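Local atomic coordinates of pseudoalteromonas arctica PAMC 21717 (Pseudoalteromonas arctica, PDB entry 5YL7), a protein that probably cleaves proteins as a cold-active, calcium-binding serine protease of the subtilase family. Residues T2-Y14 against T107-V121. Sequence-based numbering, arbitrary orientation.
Sequences TPNDPRFDDQWHY and TVAAVTNNGEGVAGV. With CA (calcium ion), chain C.
The Tyr14 ring meets Ala119 with its edge: Ala119 O lies near the ring plane, and Phe8 CE1 is also at the edge. One face of this ring carries His13 CE1. Val121 CG2 approaches obliquely, 3.5 Å from Tyr14 CE1. The Phe8 ring has Pro3 CD over one face, and Ala119 CB comes to it obliquely. This is one of the calcium sites of a subtilase fold; here the N-terminal segment is fastened to the loop that follows helix 100-109, the helix whose first residue, His100, is probably part of the catalytic triad. Calcium takes Asp5 OD2 at 2.4 Å, Asn114 OD1 and the carbonyl oxygens of Val111, Glu116 and Val118; Asp49 completes the site. With CG anti to the carbonyl carbon (chi1 -53°), the Asp5 carboxylate reaches both the metal and the loop. Asp5 OD2 binds the metal, while Asp5 OD1 accepts Asn113 N at 2.8 Å through its syn lone pair. Asn4 bonds the same loop twice: its N donates to Asn113 OD1, and its OD1 accepts the backbone N of Gly115. Arg7 N donates to Gly117 O at 2.9 Å. Gln11 lays its amide alongside the backbone of Ala119. Gln11 OE1 accepts Ala119 N in the carbonyl plane, with an N-H...O angle of 175°, and Gln11 NE2 gives a longer bond of 3.3 Å to Ala119 O. Gln11 NE2 also bonds to Leu259 O, and it rests against Val118 CB. With an alanine here, Ala119 N and Leu259 O would probably lose these partners, and a gap would probably open beside Val118. Ala119 O has a second donor, Tyr14 OH, at 2.7 Å and above the carbonyl plane. A water in turn donates to Tyr14 OH and lies 2.7 Å from Thr107 OG1.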
ATOM      1  N   THR A   2      18.525  12.171   5.882  1.00 12.78           N
ATOM      2  CA  THR A   2      17.303  12.512   6.576  1.00 15.56           C
ATOM      3  C   THR A   2      16.673  13.613   5.795  1.00 14.40           C
ATOM      4  O   THR A   2      17.287  14.663   5.611  1.00 15.14           O
ATOM      5  CB  THR A   2      17.571  13.030   8.042  1.00 20.08           C
ATOM      6  OG1 THR A   2      18.218  11.946   8.766  1.00 28.17           O
ATOM      7  CG2 THR A   2      16.336  13.386   8.729  1.00 25.31           C
ATOM      8  N   PRO A   3      15.450  13.494   5.307  1.00 10.82           N
ATOM      9  CA  PRO A   3      14.853  14.600   4.626  1.00 11.62           C
ATOM     10  C   PRO A   3      14.445  15.760   5.485  1.00 10.19           C
ATOM     11  O   PRO A   3      14.325  15.620   6.650  1.00 11.15           O
ATOM     12  CB  PRO A   3      13.717  13.970   3.893  1.00 13.91           C
ATOM     13  CG  PRO A   3      13.324  12.880   4.726  1.00 13.18           C
ATOM     14  CD  PRO A   3      14.589  12.303   5.371  1.00 12.49           C
ATOM     15  N   ASN A   4      14.171  16.848   4.790  1.00 10.20           N
ATOM     16  CA  ASN A   4      13.822  18.055   5.474  1.00 10.70           C
ATOM     17  C   ASN A   4      12.354  18.335   5.765  1.00 10.06           C
ATOM     18  O   ASN A   4      11.927  19.268   6.387  1.00 12.07           O
ATOM     19  CB  ASN A   4      14.409  19.270   4.695  1.00 11.12           C
ATOM     20  CG  ASN A   4      13.645  19.610   3.494  1.00 11.91           C
ATOM     21  OD1 ASN A   4      12.544  19.127   3.190  1.00 12.03           O
ATOM     22  ND2 ASN A   4      14.108  20.679   2.808  1.00 16.61           N
ATOM     23  N   ASP A   5      11.519  17.300   5.436  1.00  9.12           N
ATOM     24  CA  ASP A   5      10.106  17.494   5.620  1.00  9.08           C
ATOM     25  C   ASP A   5       9.753  17.688   7.099  1.00  8.49           C
ATOM     26  O   ASP A   5      10.202  16.883   7.909  1.00  9.59           O
ATOM     27  CB  ASP A   5       9.359  16.294   4.983  1.00  9.17           C
ATOM     28  CG  ASP A   5       9.772  16.078   3.558  1.00  7.85           C
ATOM     29  OD1 ASP A   5      10.874  15.562   3.357  1.00  8.88           O
ATOM     30  OD2 ASP A   5       9.076  16.479   2.604  1.00  8.34           O
ATOM     31  N   PRO A   6       8.907  18.670   7.427  1.00  8.04           N
ATOM     32  CA  PRO A   6       8.758  19.024   8.824  1.00  9.06           C
ATOM     33  C   PRO A   6       8.048  17.978   9.640  1.00 10.13           C
ATOM     34  O   PRO A   6       8.188  17.941  10.858  1.00 12.82           O
ATOM     35  CB  PRO A   6       7.967  20.324   8.780  1.00  9.66           C
ATOM     36  CG  PRO A   6       7.324  20.287   7.370  1.00 10.84           C
ATOM     37  CD  PRO A   6       8.306  19.662   6.493  1.00  8.56           C
ATOM     38  N   ARG A   7       7.222  17.115   9.035  1.00  8.60           N
ATOM     39  CA  ARG A   7       6.605  16.021   9.758  1.00  8.34           C
ATOM     40  C   ARG A   7       7.407  14.725   9.770  1.00  7.57           C
ATOM     41  O   ARG A   7       6.921  13.724  10.336  1.00  8.04           O
ATOM     42  CB  ARG A   7       5.185  15.771   9.237  1.00  8.14           C
ATOM     43  CG  ARG A   7       4.285  16.956   9.320  1.00  9.41           C
ATOM     44  CD  ARG A   7       4.016  17.413  10.679  1.00  9.90           C
ATOM     45  NE  ARG A   7       3.242  16.494  11.455  1.00 10.23           N
ATOM     46  CZ  ARG A   7       1.951  16.363  11.471  1.00 10.04           C
ATOM     47  NH1 ARG A   7       1.145  17.038  10.665  1.00 11.88           N
ATOM     48  NH2 ARG A   7       1.397  15.458  12.302  1.00 11.76           N
ATOM     49  N   PHE A   8       8.573  14.655   9.189  1.00  8.34           N
ATOM     50  CA  PHE A   8       9.404  13.442   9.205  1.00  8.67           C
ATOM     51  C   PHE A   8       9.593  12.925  10.568  1.00  9.03           C
ATOM     52  O   PHE A   8       9.493  11.715  10.799  1.00  8.16           O
ATOM     53  CB  PHE A   8      10.735  13.681   8.518  1.00  9.34           C
ATOM     54  CG  PHE A   8      11.619  12.481   8.536  1.00  9.11           C
ATOM     55  CD1 PHE A   8      11.431  11.388   7.706  1.00  9.97           C
ATOM     56  CD2 PHE A   8      12.638  12.438   9.470  1.00 13.27           C
ATOM     57  CE1 PHE A   8      12.279  10.300   7.833  1.00 11.38           C
ATOM     58  CE2 PHE A   8      13.458  11.378   9.574  1.00 14.52           C
ATOM     59  CZ  PHE A   8      13.290  10.312   8.773  1.00 11.84           C
ATOM     60  N   ASP A   9       9.867  13.772  11.559  1.00  9.63           N
ATOM     61  CA  ASP A   9      10.109  13.254  12.867  1.00 10.58           C
ATOM     62  C   ASP A   9       8.909  12.546  13.487  1.00  9.09           C
ATOM     63  O   ASP A   9       9.061  11.646  14.332  1.00 11.42           O
ATOM     64  CB  ASP A   9      10.567  14.386  13.872  1.00 15.11           C
ATOM     65  CG  ASP A   9      12.009  14.798  13.651  1.00 22.11           C
ATOM     66  OD1 ASP A   9      12.798  14.197  12.861  1.00 22.47           O
ATOM     67  OD2 ASP A   9      12.308  15.852  14.254  1.00 26.56           O
ATOM     68  N   ASP A  10       7.694  12.915  13.081  1.00  7.98           N
ATOM     69  CA  ASP A  10       6.485  12.238  13.502  1.00  8.14           C
ATOM     70  C   ASP A  10       6.323  10.840  12.814  1.00  7.47           C
ATOM     71  O   ASP A  10       5.561  10.021  13.315  1.00  7.52           O
ATOM     72  CB  ASP A  10       5.215  13.101  13.210  1.00  8.90           C
ATOM     73  CG  ASP A  10       5.088  14.370  14.065  1.00 10.53           C
ATOM     74  OD1 ASP A  10       5.580  14.281  15.203  1.00 12.67           O
ATOM     75  OD2 ASP A  10       4.579  15.366  13.550  1.00 13.77           O
ATOM     76  N   GLN A  11       7.055  10.640  11.736  1.00  6.20           N
ATOM     77  CA  GLN A  11       6.969   9.378  10.993  1.00  6.26           C
ATOM     78  C   GLN A  11       7.981   8.394  11.564  1.00  5.56           C
ATOM     79  O   GLN A  11       8.903   7.931  10.970  1.00  6.09           O
ATOM     80  CB  GLN A  11       7.219   9.641   9.489  1.00  5.96           C
ATOM     81  CG  GLN A  11       6.100  10.483   8.895  1.00  6.55           C
ATOM     82  CD  GLN A  11       6.235  10.698   7.431  1.00  5.91           C
ATOM     83  OE1 GLN A  11       7.162  11.364   6.938  1.00  6.34           O
ATOM     84  NE2 GLN A  11       5.319  10.078   6.656  1.00  6.17           N
ATOM     85  N   TRP A  12       7.654   7.987  12.830  1.00  5.98           N
ATOM     86  CA  TRP A  12       8.503   7.057  13.588  1.00  6.03           C
ATOM     87  C   TRP A  12       8.801   5.776  12.821  1.00  5.15           C
ATOM     88  O   TRP A  12       9.834   5.124  12.968  1.00  6.50           O
ATOM     89  CB  TRP A  12       7.841   6.709  14.943  1.00  6.17           C
ATOM     90  CG  TRP A  12       6.457   6.155  14.833  1.00  5.75           C
ATOM     91  CD1 TRP A  12       5.292   6.792  14.899  1.00  5.79           C
ATOM     92  CD2 TRP A  12       6.131   4.761  14.573  1.00  5.78           C
ATOM     93  NE1 TRP A  12       4.255   5.947  14.661  1.00  5.62           N
ATOM     94  CE2 TRP A  12       4.748   4.687  14.448  1.00  5.86           C
ATOM     95  CE3 TRP A  12       6.865   3.582  14.430  1.00  5.76           C
ATOM     96  CZ2 TRP A  12       4.072   3.473  14.149  1.00  5.88           C
ATOM     97  CZ3 TRP A  12       6.185   2.400  14.135  1.00  6.72           C
ATOM     98  CH2 TRP A  12       4.822   2.355  14.021  1.00  6.15           C
ATOM     99  N   HIS A  13       7.777   5.407  12.027  1.00  4.86           N
ATOM    100  CA  HIS A  13       7.768   4.195  11.257  1.00  5.10           C
ATOM    101  C   HIS A  13       8.841   4.129  10.167  1.00  5.00           C
ATOM    102  O   HIS A  13       9.132   3.090   9.624  1.00  5.30           O
ATOM    103  CB  HIS A  13       6.371   3.921  10.734  1.00  5.03           C
ATOM    104  CG  HIS A  13       5.668   5.126  10.235  1.00  4.67           C
ATOM    105  ND1 HIS A  13       5.724   5.503   8.897  1.00  4.41           N
ATOM    106  CD2 HIS A  13       4.941   6.108  10.888  1.00  5.08           C
ATOM    107  CE1 HIS A  13       5.063   6.682   8.818  1.00  4.26           C
ATOM    108  NE2 HIS A  13       4.563   7.077   9.974  1.00  4.97           N
ATOM    109  N   TYR A  14       9.477   5.250   9.838  1.00  5.06           N
ATOM    110  CA  TYR A  14      10.580   5.303   8.922  1.00  5.42           C
ATOM    111  C   TYR A  14      11.946   5.146   9.528  1.00  6.43           C
ATOM    112  O   TYR A  14      12.864   4.766   8.818  1.00  7.49           O
ATOM    113  CB  TYR A  14      10.572   6.614   8.128  1.00  5.73           C
ATOM    114  CG  TYR A  14       9.372   6.846   7.182  1.00  5.71           C
ATOM    115  CD1 TYR A  14       8.511   5.810   6.817  1.00  5.55           C
ATOM    116  CD2 TYR A  14       9.157   8.114   6.688  1.00  6.02           C
ATOM    117  CE1 TYR A  14       7.478   6.075   5.942  1.00  5.60           C
ATOM    118  CE2 TYR A  14       8.148   8.358   5.816  1.00  6.40           C
ATOM    119  CZ  TYR A  14       7.306   7.338   5.420  1.00  5.72           C
ATOM    120  OH  TYR A  14       6.245   7.574   4.521  1.00  5.69           O
ATOM    121  N   THR A 107       2.452   6.986   1.678  1.00  4.26           N
ATOM    122  CA  THR A 107       3.487   6.173   2.273  1.00  4.58           C
ATOM    123  C   THR A 107       4.437   5.677   1.216  1.00  5.21           C
ATOM    124  O   THR A 107       5.664   5.639   1.406  1.00  5.33           O
ATOM    125  CB  THR A 107       2.881   4.968   3.079  1.00  4.64           C
ATOM    126  OG1 THR A 107       2.038   5.553   4.096  1.00  5.08           O
ATOM    127  CG2 THR A 107       3.902   4.088   3.621  1.00  4.62           C
ATOM    128  N   VAL A 108       3.906   5.295   0.056  1.00  4.57           N
ATOM    129  CA  VAL A 108       4.804   4.843  -1.023  1.00  4.78           C
ATOM    130  C   VAL A 108       5.691   5.973  -1.550  1.00  4.91           C
ATOM    131  O   VAL A 108       6.925   5.771  -1.676  1.00  6.07           O
ATOM    132  CB  VAL A 108       4.026   4.254  -2.205  1.00  4.65           C
ATOM    133  CG1 VAL A 108       4.994   3.875  -3.342  1.00  5.81           C
ATOM    134  CG2 VAL A 108       3.184   3.049  -1.724  1.00  4.53           C
ATOM    135  N   ALA A 109       5.136   7.134  -1.807  1.00  5.39           N
ATOM    136  CA  ALA A 109       5.858   8.135  -2.602  1.00  5.20           C
ATOM    137  C   ALA A 109       5.361   9.580  -2.360  1.00  5.23           C
ATOM    138  O   ALA A 109       5.413  10.389  -3.290  1.00  6.10           O
ATOM    139  CB  ALA A 109       5.841   7.750  -4.055  1.00  6.63           C
ATOM    140  N   ALA A 110       5.087   9.999  -1.133  1.00  4.96           N
ATOM    141  CA  ALA A 110       4.917  11.419  -0.857  1.00  5.46           C
ATOM    142  C   ALA A 110       6.182  12.135  -1.326  1.00  6.35           C
ATOM    143  O   ALA A 110       7.302  11.672  -1.238  1.00  6.07           O
ATOM    144  CB  ALA A 110       4.690  11.719   0.592  1.00  5.99           C
ATOM    145  N   VAL A 111       5.922  13.384  -1.774  1.00  6.35           N
ATOM    146  CA  VAL A 111       7.007  14.260  -2.228  1.00  7.08           C
ATOM    147  C   VAL A 111       7.878  14.630  -1.055  1.00  5.80           C
ATOM    148  O   VAL A 111       7.360  15.080  -0.036  1.00  6.69           O
ATOM    149  CB  VAL A 111       6.434  15.469  -2.921  1.00  7.52           C
ATOM    150  CG1 VAL A 111       7.641  16.396  -3.336  1.00  9.18           C
ATOM    151  CG2 VAL A 111       5.567  15.168  -4.138  1.00  7.83           C
ATOM    152  N   THR A 112       9.152  14.375  -1.150  1.00  5.97           N
ATOM    153  CA  THR A 112      10.085  14.425  -0.058  1.00  7.20           C
ATOM    154  C   THR A 112      11.172  15.510  -0.366  1.00  8.15           C
ATOM    155  O   THR A 112      11.504  15.762  -1.499  1.00  9.45           O
ATOM    156  CB  THR A 112      10.649  13.033   0.156  1.00  6.87           C
ATOM    157  OG1 THR A 112       9.517  12.182   0.491  1.00  7.50           O
ATOM    158  CG2 THR A 112      11.624  12.909   1.267  1.00  7.37           C
ATOM    159  N   ASN A 113      11.686  16.039   0.751  1.00  8.70           N
ATOM    160  CA  ASN A 113      12.726  17.123   0.659  1.00 10.42           C
ATOM    161  C   ASN A 113      12.178  18.304   0.051  1.00 12.21           C
ATOM    162  O   ASN A 113      12.961  19.114  -0.520  1.00 14.21           O
ATOM    163  CB  ASN A 113      13.965  16.644  -0.070  1.00 11.91           C
ATOM    164  CG  ASN A 113      14.831  15.968   0.833  1.00 15.20           C
ATOM    165  OD1 ASN A 113      15.074  16.472   1.954  1.00 19.44           O
ATOM    166  ND2 ASN A 113      15.424  14.885   0.337  1.00 18.68           N
ATOM    167  N   ASN A 114      10.885  18.577   0.160  1.00  8.65           N
ATOM    168  CA  ASN A 114      10.235  19.790  -0.328  1.00  9.34           C
ATOM    169  C   ASN A 114       9.861  20.757   0.790  1.00  8.44           C
ATOM    170  O   ASN A 114       9.075  21.662   0.594  1.00 10.55           O
ATOM    171  CB  ASN A 114       9.045  19.495  -1.262  1.00  8.68           C
ATOM    172  CG  ASN A 114       7.887  18.799  -0.524  1.00  7.06           C
ATOM    173  OD1 ASN A 114       8.087  18.196   0.548  1.00  8.70           O
ATOM    174  ND2 ASN A 114       6.693  18.926  -1.048  1.00  8.06           N
ATOM    175  N   GLY A 115      10.348  20.505   2.006  1.00  9.25           N
ATOM    176  CA  GLY A 115      10.088  21.388   3.081  1.00  9.78           C
ATOM    177  C   GLY A 115       8.728  21.510   3.580  1.00 10.19           C
ATOM    178  O   GLY A 115       8.299  22.440   4.306  1.00 12.15           O
ATOM    179  N   GLU A 116       7.870  20.495   3.207  1.00 10.19           N
ATOM    180  CA  GLU A 116       6.449  20.529   3.417  1.00 10.46           C
ATOM    181  C   GLU A 116       5.967  19.124   3.885  1.00  8.00           C
ATOM    182  O   GLU A 116       6.439  18.162   3.289  1.00  7.77           O
ATOM    183  CB  GLU A 116       5.691  20.863   2.116  1.00 12.86           C
ATOM    184  CG  GLU A 116       4.228  21.000   2.242  1.00 15.59           C
ATOM    185  CD  GLU A 116       3.577  21.482   0.917  1.00 19.42           C
ATOM    186  OE1 GLU A 116       2.317  21.519   0.922  1.00 20.14           O
ATOM    187  OE2 GLU A 116       4.333  21.758  -0.083  1.00 21.64           O
ATOM    188  N   GLY A 117       5.108  19.057   4.844  1.00  7.69           N
ATOM    189  CA  GLY A 117       4.389  17.781   5.099  1.00  7.41           C
ATOM    190  C   GLY A 117       5.350  16.693   5.475  1.00  7.24           C
ATOM    191  O   GLY A 117       6.237  16.791   6.339  1.00  7.32           O
ATOM    192  N   VAL A 118       5.118  15.528   4.850  1.00  6.71           N
ATOM    193  CA  VAL A 118       5.720  14.238   5.113  1.00  6.01           C
ATOM    194  C   VAL A 118       6.734  13.758   4.114  1.00  5.67           C
ATOM    195  O   VAL A 118       6.911  14.456   3.044  1.00  6.39           O
ATOM    196  CB  VAL A 118       4.572  13.155   5.289  1.00  6.47           C
ATOM    197  CG1 VAL A 118       3.690  13.453   6.478  1.00  7.21           C
ATOM    198  CG2 VAL A 118       3.758  13.078   4.028  1.00  6.42           C
ATOM    199  N   ALA A 119       7.349  12.599   4.370  1.00  5.88           N
ATOM    200  CA  ALA A 119       8.151  11.919   3.418  1.00  5.59           C
ATOM    201  C   ALA A 119       7.504  10.619   2.973  1.00  5.99           C
ATOM    202  O   ALA A 119       6.549  10.146   3.613  1.00  6.29           O
ATOM    203  CB  ALA A 119       9.538  11.669   4.006  1.00  7.89           C
ATOM    204  N   GLY A 120       7.995  10.102   1.863  1.00  5.18           N
ATOM    205  CA  GLY A 120       7.549   8.821   1.324  1.00  5.18           C
ATOM    206  C   GLY A 120       8.680   7.843   1.364  1.00  5.43           C
ATOM    207  O   GLY A 120       9.873   8.171   1.366  1.00  6.91           O
ATOM    208  N   VAL A 121       8.385   6.518   1.364  1.00  5.07           N
ATOM    209  CA  VAL A 121       9.411   5.488   1.430  1.00  5.61           C
ATOM    210  C   VAL A 121      10.236   5.460   0.182  1.00  5.55           C
ATOM    211  O   VAL A 121      11.473   5.346   0.254  1.00  6.77           O
ATOM    212  CB  VAL A 121       8.721   4.127   1.687  1.00  5.04           C
ATOM    213  CG1 VAL A 121       9.725   3.001   1.596  1.00  5.90           C
ATOM    214  CG2 VAL A 121       8.041   4.132   3.054  1.00  5.54           C
TER
HETATM  215 CA    CA C 801       6.874  16.435   1.764  1.00  6.54          CA
HETATM  216  O   HOH W   1      13.146  22.004   0.366  1.00 22.57           O
HETATM  217  O   HOH W   2       3.684   6.950   5.785  1.00  5.61           O